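Local coordinates for major Capsid Protein VP1 (Chimpanzee polyomavirus Bob, PDB 6Y9I) that forms the pentameric building block of the polyomavirus capsid shell and probably engages glycan receptors on the host cell surface, at residues E27-I32 with D192-Y197; Q63-S68 with I272-L277. One frame throughout, in Å; residues are numbered along the deposited sequence.

Contact 1. Residues E27-I32 with D192-Y197; sequences EPRMGI and DKDGFY. With MG (magnesium ion), chain F.
Arg29 and Gly195 bring two irregular loop segments together, their CA atoms 5.2 Å apart, with neither 27-32 nor 192-197 forming helix or strand. Gly195 has a positive phi; Arg29 CB lies 3.8 Å from Gly195 CA, and the lack of a side chain there leaves room for Arg29 CD. Here a charged pair, rather than strand pairing, makes the direct polar link. Arg29 turns sharply at chi2 (-73°), which brings NE back towards Asp194. NE then donates to Asp194 OD2 over 2.7 Å, a nearly straight hydrogen bond (162°) within a salt bridge that meets the guanidinium at its edge and uses the syn lone pair of the carboxylate. The two flat groups stand 74° apart, so the pairing is single-pronged, through NE alone. NH1 of Arg29 is occupied on its own side, donating to Pro28 O at 3.0 Å from above the carbonyl plane, and it also bonds to Tyr43; these bonds should restrict rotation of the group. A water lies above one guanidinium face, displaced toward its rim, and donates both to Glu27 O and to Asp194 OD1, each at 2.8 Å, giving the segments a second, indirect tie. OD1 also accepts from Cys69 N. At the outer end of 27-32, Glu27 OE1 binds a magnesium ion at 2.5 Å, while OE2 accepts from one of the ion's water ligands and is also hydrogen-bonded to Tyr43 OH. Leu183 O of a neighbouring subunit binds the same ion, making this edge of the salt-bridged loop pair an intersubunit metal site of the VP1 pentamer.

Contact 2. Residues Q63-S68 with I272-L277; sequences QMPQYS and IRYRGL
Pro65 and Tyr274 carry nearly all of this contact, which shows how one proline edge pressed on an aromatic ring can join a loop to a strand without any polar bond between them. The loop 63-68 keeps its backbone well away from strand 272-276, the CA atoms of Pro65 and Tyr274 being 7.4 Å apart, and the side chains bridge the difference. CG of Pro65 sits 3.2 Å from Tyr274 CD2, a tight approach, and CD follows at 3.6 Å from the same ring carbon. The two side chains cross at about a right angle, and Pro65 CG approaches obliquely, nearest the CG-CD2 bond of Tyr274. With its CG anti to its own carbonyl carbon (chi1 -64°), Tyr274 turns this side of the ring to the loop. In the jelly-roll fold of polyomavirus VP1, strand 272-291 pairs with strands 8-26, 87-98 and 252-265, and the proline and tyrosine meet where the loop leading into strand 68-73 packs against strand 272-291. Ile260 and Val263 of strand 252-265 pack against Pro65 and Tyr274 respectively, which extends the apolar patch. Towards Gln63 the fit is much looser: its carbonyl O stands 4.4 Å from Tyr274 CE2, near the ring plane, and the CA atoms of Gln63 and Arg273 are 8.0 Å apart. The amide end of Gln63 is turned to other partners, Asp53, Leu60 and Val48. This slack side is nevertheless buried within the assembly. Beyond the ring, the phenolic OH of Tyr274 is hydrogen-bonded to Ile105 O of a neighbouring subunit, whose Val107 also packs against the tyrosine.

The centres of contacts 1 and 2 lie 8 Å apart, and their segments alternate along the chain in the order 27-32, 63-68, 192-197, 272-277. Segment 63-68 runs alongside both partners of contact 1: Arg29 O probably accepts a hydrogen bond from Gln66 N at 2.7 Å, and Gly195 is backbone-bonded to Tyr67. The loop following strand 8-26, the loop between strands 188-191 and 202-204, and strand 272-291 are thus linked side by side through the approach to strand 68-73. Contact 1 reaches one neighbouring subunit; contact 2 reaches that one and another, so this interlocked region connects the interior of one VP1 chain to two interfaces of the pentamer.

Contact 1. Residues E27-I32 with D192-Y197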
ATOM      1  N   GLU A  27      22.973   9.408 -15.782  1.00 26.18           N
ATOM      2  CA  GLU A  27      23.026  10.433 -14.722  1.00 28.08           C
ATOM      3  C   GLU A  27      21.738  11.243 -14.820  1.00 26.48           C
ATOM      4  O   GLU A  27      21.184  11.396 -15.912  1.00 26.24           O
ATOM      5  CB  GLU A  27      24.308  11.240 -14.861  1.00 28.54           C
ATOM      6  CG  GLU A  27      25.529  10.440 -14.431  1.00 32.23           C
ATOM      7  CD  GLU A  27      26.744  11.235 -14.002  1.00 35.14           C
ATOM      8  OE1 GLU A  27      27.785  11.066 -14.651  1.00 39.90           O
ATOM      9  OE2 GLU A  27      26.675  11.961 -12.982  1.00 33.93           O
ATOM     10  N   PRO A  28      21.240  11.785 -13.684  1.00 25.23           N
ATOM     11  CA  PRO A  28      19.966  12.507 -13.678  1.00 24.09           C
ATOM     12  C   PRO A  28      20.097  13.842 -14.425  1.00 23.62           C
ATOM     13  O   PRO A  28      21.171  14.451 -14.356  1.00 21.56           O
ATOM     14  CB  PRO A  28      19.677  12.727 -12.201  1.00 24.50           C
ATOM     15  CG  PRO A  28      21.041  12.738 -11.561  1.00 27.23           C
ATOM     16  CD  PRO A  28      21.881  11.759 -12.365  1.00 25.21           C
ATOM     17  N   ARG A  29      19.041  14.217 -15.150  1.00 22.20           N
ATOM     18  CA  ARG A  29      18.921  15.521 -15.859  1.00 21.66           C
ATOM     19  C   ARG A  29      17.751  16.308 -15.271  1.00 20.84           C
ATOM     20  O   ARG A  29      16.668  16.405 -15.919  1.00 23.05           O
ATOM     21  CB  ARG A  29      18.858  15.254 -17.368  1.00 23.76           C
ATOM     22  CG  ARG A  29      20.053  14.468 -17.877  1.00 24.60           C
ATOM     23  CD  ARG A  29      21.308  15.294 -17.910  1.00 27.00           C
ATOM     24  NE  ARG A  29      22.482  14.552 -18.345  1.00 28.05           N
ATOM     25  CZ  ARG A  29      23.507  14.208 -17.566  1.00 28.63           C
ATOM     26  NH1 ARG A  29      23.496  14.435 -16.266  1.00 29.98           N
ATOM     27  NH2 ARG A  29      24.537  13.573 -18.080  1.00 31.47           N
ATOM     28  N   MET A  30      17.955  16.875 -14.072  1.00 21.56           N
ATOM     29  CA  MET A  30      16.863  17.524 -13.288  1.00 22.61           C
ATOM     30  C   MET A  30      16.754  18.992 -13.710  1.00 20.84           C
ATOM     31  O   MET A  30      15.842  19.696 -13.223  1.00 20.68           O
ATOM     32  CB  MET A  30      17.112  17.432 -11.784  1.00 22.90           C
ATOM     33  CG  MET A  30      16.940  16.027 -11.222  1.00 24.39           C
ATOM     34  SD  MET A  30      15.299  15.312 -11.459  1.00 23.81           S
ATOM     35  CE  MET A  30      15.530  14.288 -12.906  1.00 25.44           C
ATOM     36  N   GLY A  31      17.665  19.444 -14.575  1.00 21.95           N
ATOM     37  CA  GLY A  31      17.652  20.794 -15.165  1.00 22.52           C
ATOM     38  C   GLY A  31      19.041  21.415 -15.124  1.00 24.58           C
ATOM     39  O   GLY A  31      19.500  21.956 -16.152  1.00 26.34           O
ATOM     40  N   ILE A  32      19.701  21.314 -13.975  1.00 26.89           N
ATOM     41  CA  ILE A  32      21.145  21.603 -13.827  1.00 27.26           C
ATOM     42  C   ILE A  32      21.888  20.316 -14.176  1.00 25.98           C
ATOM     43  O   ILE A  32      22.009  19.410 -13.318  1.00 26.75           O
ATOM     44  CB  ILE A  32      21.470  22.184 -12.447  1.00 29.69           C
ATOM     45  CG1 ILE A  32      20.712  23.503 -12.237  1.00 32.35           C
ATOM     46  CG2 ILE A  32      22.971  22.358 -12.310  1.00 28.04           C
ATOM     47  CD1 ILE A  32      20.466  23.861 -10.805  1.00 35.17           C
ATOM     48  N   ASP A 192      15.665  11.346 -28.498  1.00 31.00           N
ATOM     49  CA  ASP A 192      16.918  11.202 -29.276  1.00 33.22           C
ATOM     50  C   ASP A 192      18.003  12.072 -28.637  1.00 31.53           C
ATOM     51  O   ASP A 192      19.136  11.993 -29.076  1.00 34.48           O
ATOM     52  CB  ASP A 192      16.663  11.552 -30.748  1.00 37.91           C
ATOM     53  CG  ASP A 192      16.054  12.931 -31.015  1.00 43.57           C
ATOM     54  OD1 ASP A 192      15.909  13.749 -30.060  1.00 42.98           O
ATOM     55  OD2 ASP A 192      15.701  13.186 -32.192  1.00 51.59           O
ATOM     56  N   LYS A 193      17.672  12.916 -27.660  1.00 33.62           N
ATOM     57  CA  LYS A 193      18.676  13.801 -27.002  1.00 30.80           C
ATOM     58  C   LYS A 193      18.497  13.699 -25.486  1.00 29.78           C
ATOM     59  O   LYS A 193      17.355  13.873 -25.013  1.00 25.40           O
ATOM     60  CB  LYS A 193      18.517  15.272 -27.401  1.00 32.21           C
ATOM     61  CG  LYS A 193      19.104  15.668 -28.750  1.00 39.51           C
ATOM     62  CD  LYS A 193      19.068  17.174 -29.015  1.00 37.90           C
ATOM     63  N   ASP A 194      19.606  13.527 -24.775  1.00 29.61           N
ATOM     64  CA  ASP A 194      19.675  13.484 -23.293  1.00 29.18           C
ATOM     65  C   ASP A 194      19.463  14.900 -22.736  1.00 28.64           C
ATOM     66  O   ASP A 194      20.003  15.851 -23.340  1.00 24.93           O
ATOM     67  CB  ASP A 194      21.034  12.930 -22.895  1.00 29.97           C
ATOM     68  CG  ASP A 194      21.230  12.864 -21.397  1.00 32.46           C
ATOM     69  OD1 ASP A 194      20.539  12.032 -20.751  1.00 31.55           O
ATOM     70  OD2 ASP A 194      22.065  13.639 -20.895  1.00 31.84           O
ATOM     71  N   GLY A 195      18.737  15.045 -21.624  1.00 25.81           N
ATOM     72  CA  GLY A 195      18.457  16.352 -21.006  1.00 25.26           C
ATOM     73  C   GLY A 195      17.876  17.345 -22.005  1.00 24.74           C
ATOM     74  O   GLY A 195      18.464  18.407 -22.178  1.00 25.81           O
ATOM     75  N   PHE A 196      16.721  17.071 -22.600  1.00 23.94           N
ATOM     76  CA  PHE A 196      16.168  17.908 -23.696  1.00 23.40           C
ATOM     77  C   PHE A 196      14.630  17.897 -23.690  1.00 24.03           C
ATOM     78  O   PHE A 196      13.993  18.868 -24.096  1.00 23.28           O
ATOM     79  CB  PHE A 196      16.748  17.428 -25.031  1.00 26.55           C
ATOM     80  CG  PHE A 196      16.529  18.382 -26.175  1.00 27.11           C
ATOM     81  CD1 PHE A 196      17.231  19.578 -26.232  1.00 31.03           C
ATOM     82  CD2 PHE A 196      15.633  18.080 -27.192  1.00 28.34           C
ATOM     83  CE1 PHE A 196      17.032  20.470 -27.282  1.00 31.10           C
ATOM     84  CE2 PHE A 196      15.419  18.979 -28.228  1.00 32.71           C
ATOM     85  CZ  PHE A 196      16.120  20.168 -28.278  1.00 30.08           C
ATOM     86  N   TYR A 197      14.032  16.781 -23.293  1.00 22.87           N
ATOM     87  CA  TYR A 197      12.566  16.600 -23.242  1.00 21.42           C
ATOM     88  C   TYR A 197      12.112  16.675 -21.784  1.00 22.77           C
ATOM     89  O   TYR A 197      12.384  15.762 -20.999  1.00 19.61           O
ATOM     90  CB  TYR A 197      12.207  15.261 -23.885  1.00 22.67           C
ATOM     91  CG  TYR A 197      12.522  15.211 -25.357  1.00 24.43           C
ATOM     92  CD1 TYR A 197      13.772  14.842 -25.818  1.00 24.70           C
ATOM     93  CD2 TYR A 197      11.564  15.577 -26.286  1.00 25.05           C
ATOM     94  CE1 TYR A 197      14.062  14.782 -27.173  1.00 27.00           C
ATOM     95  CE2 TYR A 197      11.835  15.529 -27.645  1.00 28.71           C
ATOM     96  CZ  TYR A 197      13.087  15.137 -28.091  1.00 28.26           C
ATOM     97  OH  TYR A 197      13.327  15.124 -29.432  1.00 30.16           O
TER
HETATM   98 MG    MG F 401      30.030  11.124 -13.611  1.00 39.92          MG
HETATM   99  O   HOH W   1      22.015  11.074 -18.576  1.00 28.22           O
HETATM  100  O   HOH W   2      29.062  12.934 -12.175  1.00 24.10           O
HETATM  101  O   HOH W   3      32.038  11.621 -12.705  1.00 40.64           O
HETATM  102  O   HOH W   4      30.491   9.779 -15.180  1.00 47.17           O

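Contact 2. Residues Q63-S68 with I272-L277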
ATOM      1  N   GLN A  63      14.814  24.696 -14.802  1.00 23.30           N
ATOM      2  CA  GLN A  63      13.702  24.484 -13.821  1.00 23.13           C
ATOM      3  C   GLN A  63      12.816  23.296 -14.209  1.00 23.46           C
ATOM      4  O   GLN A  63      11.759  23.109 -13.524  1.00 20.77           O
ATOM      5  CB  GLN A  63      12.795  25.717 -13.720  1.00 22.61           C
ATOM      6  CG  GLN A  63      13.516  26.956 -13.244  1.00 25.26           C
ATOM      7  CD  GLN A  63      12.609  28.157 -13.288  1.00 25.57           C
ATOM      8  OE1 GLN A  63      12.305  28.680 -14.358  1.00 28.90           O
ATOM      9  NE2 GLN A  63      12.118  28.552 -12.129  1.00 25.23           N
ATOM     10  N   MET A  64      13.163  22.556 -15.270  1.00 22.18           N
ATOM     11  CA  MET A  64      12.266  21.518 -15.854  1.00 22.84           C
ATOM     12  C   MET A  64      13.035  20.208 -15.937  1.00 23.08           C
ATOM     13  O   MET A  64      13.959  20.053 -16.749  1.00 24.70           O
ATOM     14  CB  MET A  64      11.764  21.922 -17.230  1.00 25.04           C
ATOM     15  CG  MET A  64      11.102  23.280 -17.244  1.00 27.77           C
ATOM     16  SD  MET A  64      10.459  23.657 -18.886  1.00 30.58           S
ATOM     17  CE  MET A  64       8.956  22.693 -18.846  1.00 28.54           C
ATOM     18  N   PRO A  65      12.771  19.263 -15.005  1.00 22.08           N
ATOM     19  CA  PRO A  65      13.412  17.951 -15.074  1.00 20.71           C
ATOM     20  C   PRO A  65      13.126  17.299 -16.426  1.00 19.48           C
ATOM     21  O   PRO A  65      12.023  17.434 -16.975  1.00 19.76           O
ATOM     22  CB  PRO A  65      12.825  17.202 -13.868  1.00 21.20           C
ATOM     23  CG  PRO A  65      12.429  18.313 -12.908  1.00 21.36           C
ATOM     24  CD  PRO A  65      11.956  19.436 -13.793  1.00 21.23           C
ATOM     25  N   GLN A  66      14.132  16.601 -16.935  1.00 20.90           N
ATOM     26  CA  GLN A  66      14.165  16.051 -18.308  1.00 20.47           C
ATOM     27  C   GLN A  66      14.480  14.554 -18.255  1.00 19.89           C
ATOM     28  O   GLN A  66      15.087  14.088 -17.287  1.00 22.06           O
ATOM     29  CB  GLN A  66      15.233  16.788 -19.125  1.00 20.08           C
ATOM     30  CG  GLN A  66      14.912  18.264 -19.379  1.00 21.95           C
ATOM     31  CD  GLN A  66      16.113  19.190 -19.233  1.00 25.28           C
ATOM     32  OE1 GLN A  66      17.256  18.820 -19.542  1.00 27.05           O
ATOM     33  NE2 GLN A  66      15.862  20.407 -18.752  1.00 22.29           N
ATOM     34  N   TYR A  67      14.125  13.850 -19.307  1.00 20.45           N
ATOM     35  CA  TYR A  67      14.477  12.428 -19.489  1.00 20.82           C
ATOM     36  C   TYR A  67      15.955  12.325 -19.814  1.00 21.71           C
ATOM     37  O   TYR A  67      16.499  13.171 -20.543  1.00 22.67           O
ATOM     38  CB  TYR A  67      13.655  11.795 -20.604  1.00 19.97           C
ATOM     39  CG  TYR A  67      12.201  11.641 -20.270  1.00 20.00           C
ATOM     40  CD1 TYR A  67      11.755  10.603 -19.477  1.00 22.01           C
ATOM     41  CD2 TYR A  67      11.271  12.528 -20.766  1.00 21.05           C
ATOM     42  CE1 TYR A  67      10.404  10.433 -19.215  1.00 23.23           C
ATOM     43  CE2 TYR A  67       9.924  12.393 -20.495  1.00 21.81           C
ATOM     44  CZ  TYR A  67       9.482  11.339 -19.713  1.00 22.96           C
ATOM     45  OH  TYR A  67       8.137  11.213 -19.446  1.00 22.27           O
ATOM     46  N   SER A  68      16.550  11.262 -19.326  1.00 21.34           N
ATOM     47  CA  SER A  68      17.915  10.819 -19.661  1.00 22.51           C
ATOM     48  C   SER A  68      17.803   9.800 -20.792  1.00 22.65           C
ATOM     49  O   SER A  68      16.799   9.094 -20.828  1.00 22.75           O
ATOM     50  CB  SER A  68      18.587  10.246 -18.464  1.00 25.74           C
ATOM     51  OG  SER A  68      18.595  11.196 -17.417  1.00 27.71           O
ATOM     52  N   ILE A 272      11.278  25.360  -4.175  1.00 21.05           N
ATOM     53  CA  ILE A 272      11.763  23.960  -4.174  1.00 21.08           C
ATOM     54  C   ILE A 272      12.805  23.797  -5.263  1.00 20.59           C
ATOM     55  O   ILE A 272      12.868  24.626  -6.205  1.00 23.24           O
ATOM     56  CB  ILE A 272      10.586  22.965  -4.277  1.00 22.08           C
ATOM     57  CG1 ILE A 272       9.830  23.066  -5.594  1.00 21.68           C
ATOM     58  CG2 ILE A 272       9.649  23.126  -3.083  1.00 23.85           C
ATOM     59  CD1 ILE A 272      10.464  22.296  -6.704  1.00 24.07           C
ATOM     60  N   ARG A 273      13.582  22.728  -5.130  1.00 21.82           N
ATOM     61  CA  ARG A 273      14.308  22.099  -6.244  1.00 20.92           C
ATOM     62  C   ARG A 273      13.924  20.608  -6.284  1.00 21.62           C
ATOM     63  O   ARG A 273      13.907  19.967  -5.233  1.00 21.17           O
ATOM     64  CB  ARG A 273      15.823  22.190  -6.061  1.00 21.55           C
ATOM     65  CG  ARG A 273      16.416  23.570  -5.839  1.00 23.61           C
ATOM     66  CD  ARG A 273      17.913  23.450  -5.619  1.00 25.15           C
ATOM     67  NE  ARG A 273      18.546  24.748  -5.430  1.00 27.47           N
ATOM     68  CZ  ARG A 273      19.140  25.472  -6.382  1.00 28.71           C
ATOM     69  NH1 ARG A 273      19.191  25.052  -7.635  1.00 28.54           N
ATOM     70  NH2 ARG A 273      19.681  26.635  -6.076  1.00 29.85           N
ATOM     71  N   TYR A 274      13.723  20.065  -7.477  1.00 20.20           N
ATOM     72  CA  TYR A 274      13.662  18.610  -7.700  1.00 19.90           C
ATOM     73  C   TYR A 274      15.054  18.019  -7.451  1.00 21.36           C
ATOM     74  O   TYR A 274      16.053  18.657  -7.782  1.00 19.68           O
ATOM     75  CB  TYR A 274      13.187  18.315  -9.117  1.00 20.20           C
ATOM     76  CG  TYR A 274      11.786  18.765  -9.438  1.00 21.66           C
ATOM     77  CD1 TYR A 274      10.675  18.046  -8.999  1.00 20.86           C
ATOM     78  CD2 TYR A 274      11.554  19.892 -10.211  1.00 22.17           C
ATOM     79  CE1 TYR A 274       9.380  18.446  -9.295  1.00 20.21           C
ATOM     80  CE2 TYR A 274      10.261  20.264 -10.562  1.00 21.70           C
ATOM     81  CZ  TYR A 274       9.173  19.551 -10.099  1.00 21.69           C
ATOM     82  OH  TYR A 274       7.902  19.947 -10.426  1.00 24.70           O
ATOM     83  N   ARG A 275      15.102  16.808  -6.909  1.00 20.20           N
ATOM     84  CA  ARG A 275      16.324  15.979  -6.792  1.00 21.02           C
ATOM     85  C   ARG A 275      16.121  14.696  -7.606  1.00 21.22           C
ATOM     86  O   ARG A 275      15.061  14.066  -7.466  1.00 23.10           O
ATOM     87  CB  ARG A 275      16.605  15.736  -5.306  1.00 20.96           C
ATOM     88  CG  ARG A 275      17.773  14.816  -4.996  1.00 21.49           C
ATOM     89  CD  ARG A 275      19.075  15.182  -5.693  1.00 21.94           C
ATOM     90  NE  ARG A 275      20.162  14.345  -5.227  1.00 21.70           N
ATOM     91  CZ  ARG A 275      21.286  14.090  -5.927  1.00 24.93           C
ATOM     92  NH1 ARG A 275      21.458  14.587  -7.135  1.00 25.72           N
ATOM     93  NH2 ARG A 275      22.251  13.347  -5.421  1.00 23.40           N
ATOM     94  N   GLY A 276      17.099  14.332  -8.453  1.00 20.38           N
ATOM     95  CA  GLY A 276      17.121  13.065  -9.200  1.00 19.40           C
ATOM     96  C   GLY A 276      18.307  12.208  -8.782  1.00 20.08           C
ATOM     97  O   GLY A 276      19.299  12.763  -8.285  1.00 19.53           O
ATOM     98  N   LEU A 277      18.234  10.904  -9.022  1.00 19.87           N
ATOM     99  CA  LEU A 277      19.357   9.972  -8.784  1.00 20.73           C
ATOM    100  C   LEU A 277      19.712   9.272 -10.087  1.00 21.96           C
ATOM    101  O   LEU A 277      18.890   9.123 -10.987  1.00 21.40           O
ATOM    102  CB  LEU A 277      18.988   8.973  -7.684  1.00 22.22           C
ATOM    103  CG  LEU A 277      18.850   9.579  -6.292  1.00 22.39           C
ATOM    104  CD1 LEU A 277      18.337   8.571  -5.271  1.00 23.80           C
ATOM    105  CD2 LEU A 277      20.168  10.170  -5.843  1.00 23.10           C
TER